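Local coordinates for protein LbpB B-lobe (Moraxella bovis, PDB 3UAQ) that probably binds host lactoferrin at the bacterial surface, as the N-lobe of a lipoprotein thought to help the bacterium take iron from it, at residues Phe120-Ile126 against Tyr154-Asp160; Ala171-Trp177 against His236-Ala242. The contacts are given in a common frame with arbitrary orientation. Numbering follows the deposited sequence.

Contact 1. Residues Phe120-Ile126 against Tyr154-Asp160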
# COMPACT_ATOMS: atom_id res chain seq x y z
N PHE A 120 1.21 -1.03 14.20
CA PHE A 120 0.58 -2.18 14.84
C PHE A 120 -0.85 -2.28 14.34
O PHE A 120 -1.49 -3.33 14.43
CB PHE A 120 0.55 -1.99 16.36
CG PHE A 120 1.91 -1.85 16.99
CD1 PHE A 120 2.59 -2.97 17.45
CD2 PHE A 120 2.50 -0.60 17.13
CE1 PHE A 120 3.84 -2.84 18.04
CE2 PHE A 120 3.75 -0.47 17.71
CZ PHE A 120 4.42 -1.59 18.17
N VAL A 121 -1.35 -1.18 13.79
CA VAL A 121 -2.78 -0.99 13.60
C VAL A 121 -3.19 -0.89 12.13
O VAL A 121 -2.45 -0.38 11.28
CB VAL A 121 -3.26 0.26 14.36
CG1 VAL A 121 -4.23 1.08 13.53
CG2 VAL A 121 -3.87 -0.13 15.69
N LYS A 122 -4.38 -1.40 11.84
CA LYS A 122 -4.99 -1.26 10.53
C LYS A 122 -6.43 -0.77 10.68
O LYS A 122 -7.12 -1.14 11.62
CB LYS A 122 -4.98 -2.59 9.79
CG LYS A 122 -3.74 -3.43 10.06
CD LYS A 122 -3.41 -4.32 8.88
CE LYS A 122 -2.00 -4.86 8.99
NZ LYS A 122 -1.33 -4.93 7.67
N ALA A 123 -6.86 0.08 9.76
CA ALA A 123 -8.27 0.47 9.69
C ALA A 123 -8.51 1.06 8.32
O ALA A 123 -7.74 1.91 7.86
CB ALA A 123 -8.60 1.49 10.77
N GLY A 124 -9.57 0.62 7.67
CA GLY A 124 -9.89 1.15 6.36
C GLY A 124 -10.86 0.30 5.58
O GLY A 124 -11.81 -0.25 6.15
N TRP A 125 -10.62 0.18 4.28
CA TRP A 125 -11.51 -0.57 3.42
C TRP A 125 -10.74 -1.38 2.39
O TRP A 125 -9.51 -1.29 2.30
CB TRP A 125 -12.47 0.38 2.71
CG TRP A 125 -11.82 1.63 2.20
CD1 TRP A 125 -11.84 2.86 2.79
CD2 TRP A 125 -11.05 1.77 1.00
NE1 TRP A 125 -11.13 3.77 2.03
CE2 TRP A 125 -10.64 3.12 0.92
CE3 TRP A 125 -10.67 0.89 -0.02
CZ2 TRP A 125 -9.86 3.61 -0.13
CZ3 TRP A 125 -9.91 1.38 -1.07
CH2 TRP A 125 -9.51 2.73 -1.11
N ILE A 126 -11.48 -2.17 1.62
CA ILE A 126 -10.91 -2.92 0.52
C ILE A 126 -12.06 -3.42 -0.34
O ILE A 126 -13.00 -4.01 0.19
CB ILE A 126 -10.09 -4.12 1.03
CG1 ILE A 126 -9.72 -5.06 -0.12
CG2 ILE A 126 -10.86 -4.85 2.11
CD1 ILE A 126 -8.68 -6.09 0.29
N TYR A 154 -15.39 -4.35 1.78
CA TYR A 154 -15.34 -4.59 3.21
C TYR A 154 -14.70 -3.41 3.91
O TYR A 154 -13.75 -2.81 3.38
CB TYR A 154 -14.50 -5.83 3.51
CG TYR A 154 -15.15 -7.14 3.12
CD1 TYR A 154 -14.94 -7.70 1.87
CD2 TYR A 154 -15.97 -7.81 4.00
CE1 TYR A 154 -15.53 -8.90 1.51
CE2 TYR A 154 -16.56 -9.01 3.66
CZ TYR A 154 -16.34 -9.55 2.42
OH TYR A 154 -16.94 -10.76 2.09
N LEU A 155 -15.21 -3.08 5.10
CA LEU A 155 -14.54 -2.13 5.99
C LEU A 155 -14.00 -2.87 7.20
O LEU A 155 -14.66 -3.76 7.75
CB LEU A 155 -15.49 -1.01 6.43
CG LEU A 155 -15.23 0.35 5.78
CD1 LEU A 155 -16.16 0.57 4.61
CD2 LEU A 155 -15.41 1.46 6.80
N TYR A 156 -12.80 -2.51 7.63
CA TYR A 156 -12.13 -3.27 8.68
C TYR A 156 -11.38 -2.40 9.68
O TYR A 156 -11.07 -1.23 9.42
CB TYR A 156 -11.15 -4.26 8.05
CG TYR A 156 -10.07 -3.56 7.26
CD1 TYR A 156 -8.92 -3.10 7.88
CD2 TYR A 156 -10.21 -3.33 5.89
CE1 TYR A 156 -7.93 -2.44 7.16
CE2 TYR A 156 -9.22 -2.67 5.17
CZ TYR A 156 -8.08 -2.23 5.81
OH TYR A 156 -7.09 -1.58 5.10
N TYR A 157 -11.11 -2.99 10.84
CA TYR A 157 -10.10 -2.45 11.75
C TYR A 157 -9.49 -3.62 12.52
O TYR A 157 -10.20 -4.53 12.96
CB TYR A 157 -10.69 -1.40 12.70
CG TYR A 157 -10.89 -1.88 14.13
CD1 TYR A 157 -9.81 -1.98 15.02
CD2 TYR A 157 -12.15 -2.21 14.61
CE1 TYR A 157 -9.99 -2.41 16.33
CE2 TYR A 157 -12.34 -2.65 15.92
CZ TYR A 157 -11.26 -2.75 16.77
OH TYR A 157 -11.44 -3.18 18.07
N TYR A 158 -8.17 -3.61 12.66
CA TYR A 158 -7.46 -4.68 13.33
C TYR A 158 -6.25 -4.14 14.07
O TYR A 158 -5.76 -3.05 13.78
CB TYR A 158 -7.03 -5.74 12.31
CG TYR A 158 -6.11 -6.81 12.87
CD1 TYR A 158 -6.56 -7.72 13.81
CD2 TYR A 158 -4.80 -6.92 12.43
CE1 TYR A 158 -5.73 -8.70 14.32
CE2 TYR A 158 -3.96 -7.90 12.94
CZ TYR A 158 -4.43 -8.79 13.88
OH TYR A 158 -3.61 -9.77 14.39
N GLY A 159 -5.77 -4.92 15.04
CA GLY A 159 -4.59 -4.54 15.80
C GLY A 159 -3.76 -5.75 16.19
O GLY A 159 -4.31 -6.78 16.59
N ASP A 160 -2.45 -5.62 16.08
CA ASP A 160 -1.53 -6.65 16.55
C ASP A 160 -0.82 -6.16 17.80
O ASP A 160 -0.48 -4.98 17.91
CB ASP A 160 -0.51 -7.01 15.47
CG ASP A 160 -0.90 -8.26 14.71
OD1 ASP A 160 -1.37 -9.23 15.35
OD2 ASP A 160 -0.76 -8.27 13.46
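Seven backbone hydrogen bonds join Phe120-Ile126 to Tyr154-Asp160. Three pairs are bonded both ways: Lys122 N to Tyr158 O and Tyr158 N to Lys122 O, each 2.9 Å; Gly124 N to Tyr156 O at 3.0 Å with Tyr156 N to Gly124 O at 2.9 Å; and Ile126 with Tyr154, through more bent bonds. Asp160 N to Phe120 O, 3.0 Å, closes the far end, and beside it Tyr158 OH gives a very short 2.5 Å bond to Asp160 OD1. The strands run antiparallel at 179°, forming part of the handle domain's sheet, as in transferrin-binding protein B. On one face Tyr156 folds its ring onto Gly124, whose CA sits 4.1 Å from the ring centroid in a CH-pi contact; a CB there would meet Tyr156 OH and jam against the preceding carbonyl O, which alone calls for glycine. Lys122 and Ile126 flank that ring, with Ile126 CG2 4.1 Å from Tyr156 CE2, and helix 95-105 covers Ile126, Tyr154 and Tyr156. The other face carries Val121, Ala123, Trp125, Leu155 and Tyr157, with Ala123 CB 4.1 Å from Tyr157 CB; here Val121 and Tyr157 pack on barrel strands 320-326 and 332-340, and Ala123 on 332-340.

Contact 2. Residues Ala171-Trp177 against His236-Ala242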
# COMPACT_ATOMS: atom_id res chain seq x y z
N ALA A 171 -1.49 11.22 26.74
CA ALA A 171 -0.89 11.22 25.40
C ALA A 171 -1.86 11.74 24.34
O ALA A 171 -3.07 11.75 24.54
CB ALA A 171 -0.38 9.83 25.03
N ASN A 172 -1.31 12.17 23.20
CA ASN A 172 -2.13 12.64 22.09
C ASN A 172 -1.92 11.82 20.83
O ASN A 172 -0.79 11.47 20.48
CB ASN A 172 -1.85 14.12 21.79
CG ASN A 172 -2.58 15.05 22.74
OD1 ASN A 172 -3.32 14.60 23.61
ND2 ASN A 172 -2.37 16.35 22.56
N TYR A 173 -3.02 11.52 20.14
CA TYR A 173 -2.96 10.72 18.93
C TYR A 173 -3.51 11.50 17.74
O TYR A 173 -4.35 12.39 17.90
CB TYR A 173 -3.75 9.43 19.10
CG TYR A 173 -3.26 8.51 20.19
CD1 TYR A 173 -2.50 7.39 19.90
CD2 TYR A 173 -3.58 8.76 21.52
CE1 TYR A 173 -2.06 6.54 20.91
CE2 TYR A 173 -3.15 7.91 22.53
CZ TYR A 173 -2.39 6.81 22.22
OH TYR A 173 -1.97 5.98 23.23
N THR A 174 -3.02 11.14 16.56
CA THR A 174 -3.59 11.64 15.32
C THR A 174 -3.55 10.53 14.26
O THR A 174 -2.65 9.69 14.25
CB THR A 174 -2.86 12.92 14.84
OG1 THR A 174 -3.12 13.12 13.44
CG2 THR A 174 -1.36 12.81 15.06
N GLY A 175 -4.55 10.53 13.40
CA GLY A 175 -4.68 9.52 12.37
C GLY A 175 -5.89 9.76 11.48
O GLY A 175 -6.10 10.88 10.99
N HIS A 176 -6.69 8.73 11.28
CA HIS A 176 -7.79 8.83 10.33
C HIS A 176 -8.97 7.95 10.72
O HIS A 176 -8.92 7.22 11.71
CB HIS A 176 -7.31 8.41 8.95
CG HIS A 176 -7.25 6.93 8.76
ND1 HIS A 176 -6.39 6.12 9.47
CD2 HIS A 176 -7.96 6.11 7.96
CE1 HIS A 176 -6.56 4.87 9.11
NE2 HIS A 176 -7.51 4.83 8.19
N TRP A 177 -10.04 8.05 9.93
CA TRP A 177 -11.20 7.18 10.05
C TRP A 177 -11.81 6.94 8.67
O TRP A 177 -11.56 7.71 7.73
CB TRP A 177 -12.25 7.79 11.00
CG TRP A 177 -12.82 9.11 10.52
CD1 TRP A 177 -12.14 10.29 10.39
CD2 TRP A 177 -14.17 9.37 10.13
NE1 TRP A 177 -12.99 11.27 9.93
CE2 TRP A 177 -14.25 10.74 9.77
CE3 TRP A 177 -15.34 8.59 10.05
CZ2 TRP A 177 -15.43 11.34 9.33
CZ3 TRP A 177 -16.52 9.19 9.62
CH2 TRP A 177 -16.55 10.55 9.27
N HIS A 236 -10.14 12.20 5.53
CA HIS A 236 -10.86 11.98 6.78
C HIS A 236 -9.91 11.93 7.98
O HIS A 236 -9.16 10.97 8.17
CB HIS A 236 -11.74 10.73 6.67
CG HIS A 236 -12.68 10.78 5.52
ND1 HIS A 236 -12.31 10.43 4.24
CD2 HIS A 236 -13.97 11.21 5.43
CE1 HIS A 236 -13.33 10.60 3.42
NE2 HIS A 236 -14.35 11.07 4.11
N ARG A 237 -9.94 13.00 8.77
CA ARG A 237 -8.96 13.19 9.83
C ARG A 237 -9.48 12.70 11.17
O ARG A 237 -10.65 12.89 11.50
CB ARG A 237 -8.57 14.67 9.92
CG ARG A 237 -7.57 14.97 11.02
CD ARG A 237 -7.06 16.40 10.92
NE ARG A 237 -5.61 16.46 11.14
CZ ARG A 237 -5.03 17.09 12.15
NH1 ARG A 237 -5.76 17.74 13.04
NH2 ARG A 237 -3.71 17.09 12.26
N ALA A 238 -8.60 12.07 11.95
CA ALA A 238 -8.95 11.63 13.29
C ALA A 238 -7.96 12.22 14.29
O ALA A 238 -6.76 12.24 14.04
CB ALA A 238 -8.95 10.10 13.37
N VAL A 239 -8.48 12.72 15.41
CA VAL A 239 -7.62 13.23 16.47
C VAL A 239 -8.09 12.70 17.82
O VAL A 239 -9.29 12.61 18.07
CB VAL A 239 -7.59 14.78 16.48
CG1 VAL A 239 -7.86 15.32 17.88
CG2 VAL A 239 -6.25 15.28 15.96
N PHE A 240 -7.15 12.32 18.68
CA PHE A 240 -7.51 11.71 19.95
C PHE A 240 -6.71 12.27 21.12
O PHE A 240 -5.55 12.66 20.95
CB PHE A 240 -7.32 10.19 19.90
CG PHE A 240 -7.98 9.54 18.72
CD1 PHE A 240 -7.27 9.34 17.54
CD2 PHE A 240 -9.30 9.13 18.78
CE1 PHE A 240 -7.88 8.74 16.44
CE2 PHE A 240 -9.91 8.53 17.69
CZ PHE A 240 -9.20 8.33 16.52
N LYS A 241 -7.33 12.30 22.29
CA LYS A 241 -6.63 12.61 23.53
C LYS A 241 -6.87 11.50 24.53
O LYS A 241 -8.02 11.18 24.86
CB LYS A 241 -7.07 13.95 24.11
CG LYS A 241 -6.34 14.30 25.40
CD LYS A 241 -5.55 15.61 25.28
CE LYS A 241 -6.38 16.79 25.76
NZ LYS A 241 -7.03 16.43 27.07
N ALA A 242 -5.78 10.89 24.99
CA ALA A 242 -5.86 9.81 25.96
C ALA A 242 -5.39 10.26 27.34
O ALA A 242 -4.22 10.60 27.53
CB ALA A 242 -5.05 8.60 25.49
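Trp177, Tyr173 and His236 have the most surface buried by this contact. At one end, His236 lays its CB over the five-membered ring of Trp177, 3.8 Å from the centroid, and turns the edge of its imidazole toward the face of the indole's six-membered ring: a T-shaped pair with planes at 89° and centroids 5.6 Å apart. Trp177 CD1 also comes within 4.4 Å of Ala238 CB. The polar ends find partners beyond the pair: Trp177 NE1 bonds Ser254 O of strand 248-257, and His236 NE2 bonds Glu223 OE1. Further along, Tyr173 and Phe240 form a hydrogen-bonded antiparallel pair, Tyr173 N to Phe240 O and Phe240 N to Tyr173 O both 2.9 Å. Tyr173 CB and Phe240 CB meet at 3.7 Å, and the Tyr173 ring edge reaches Ala242, with CE2 3.6 Å from its CB. The reciprocal bonding recurs at Ala171 with Ala242 and at Gly175 with Ala238. Side chains alternate along each strand: Ala171, Tyr173, Ala238, Phe240 and Ala242 line one face while Asn172, Thr174, Val239 and Lys241 take the more exposed one. The short segments cross at 140°, a strong twist, as in the wall of the antiparallel beta barrel of transferrin-binding-protein-B-like lobes. Within that barrel, strand 332-340 bonds to the other edge of 171-177 and strand 248-257 to that of 236-242, while Phe240 meets Ile273 of strand 266-278.

From the N terminus, helix 95-105 precedes the first segment of contact 1, which closes a loop of 27 residues, 12 of them in strands and none helical, within the handle domain. Strand 146-159 is followed directly by strand 170-184, though residues 164-168 between them are not modelled, and there the chain enters the barrel. Contact 2 then closes a longer loop of 58 residues with little regular structure, 190-197 unmodelled, before the remaining barrel strands. The two loops are in series, neither nested nor crossed. In space their centres lie about 15 Å apart and they touch directly: Ala123 O lies 2.9 Å from His176 NE2, a probable hydrogen bond that ties the handle sheet to the barrel wall.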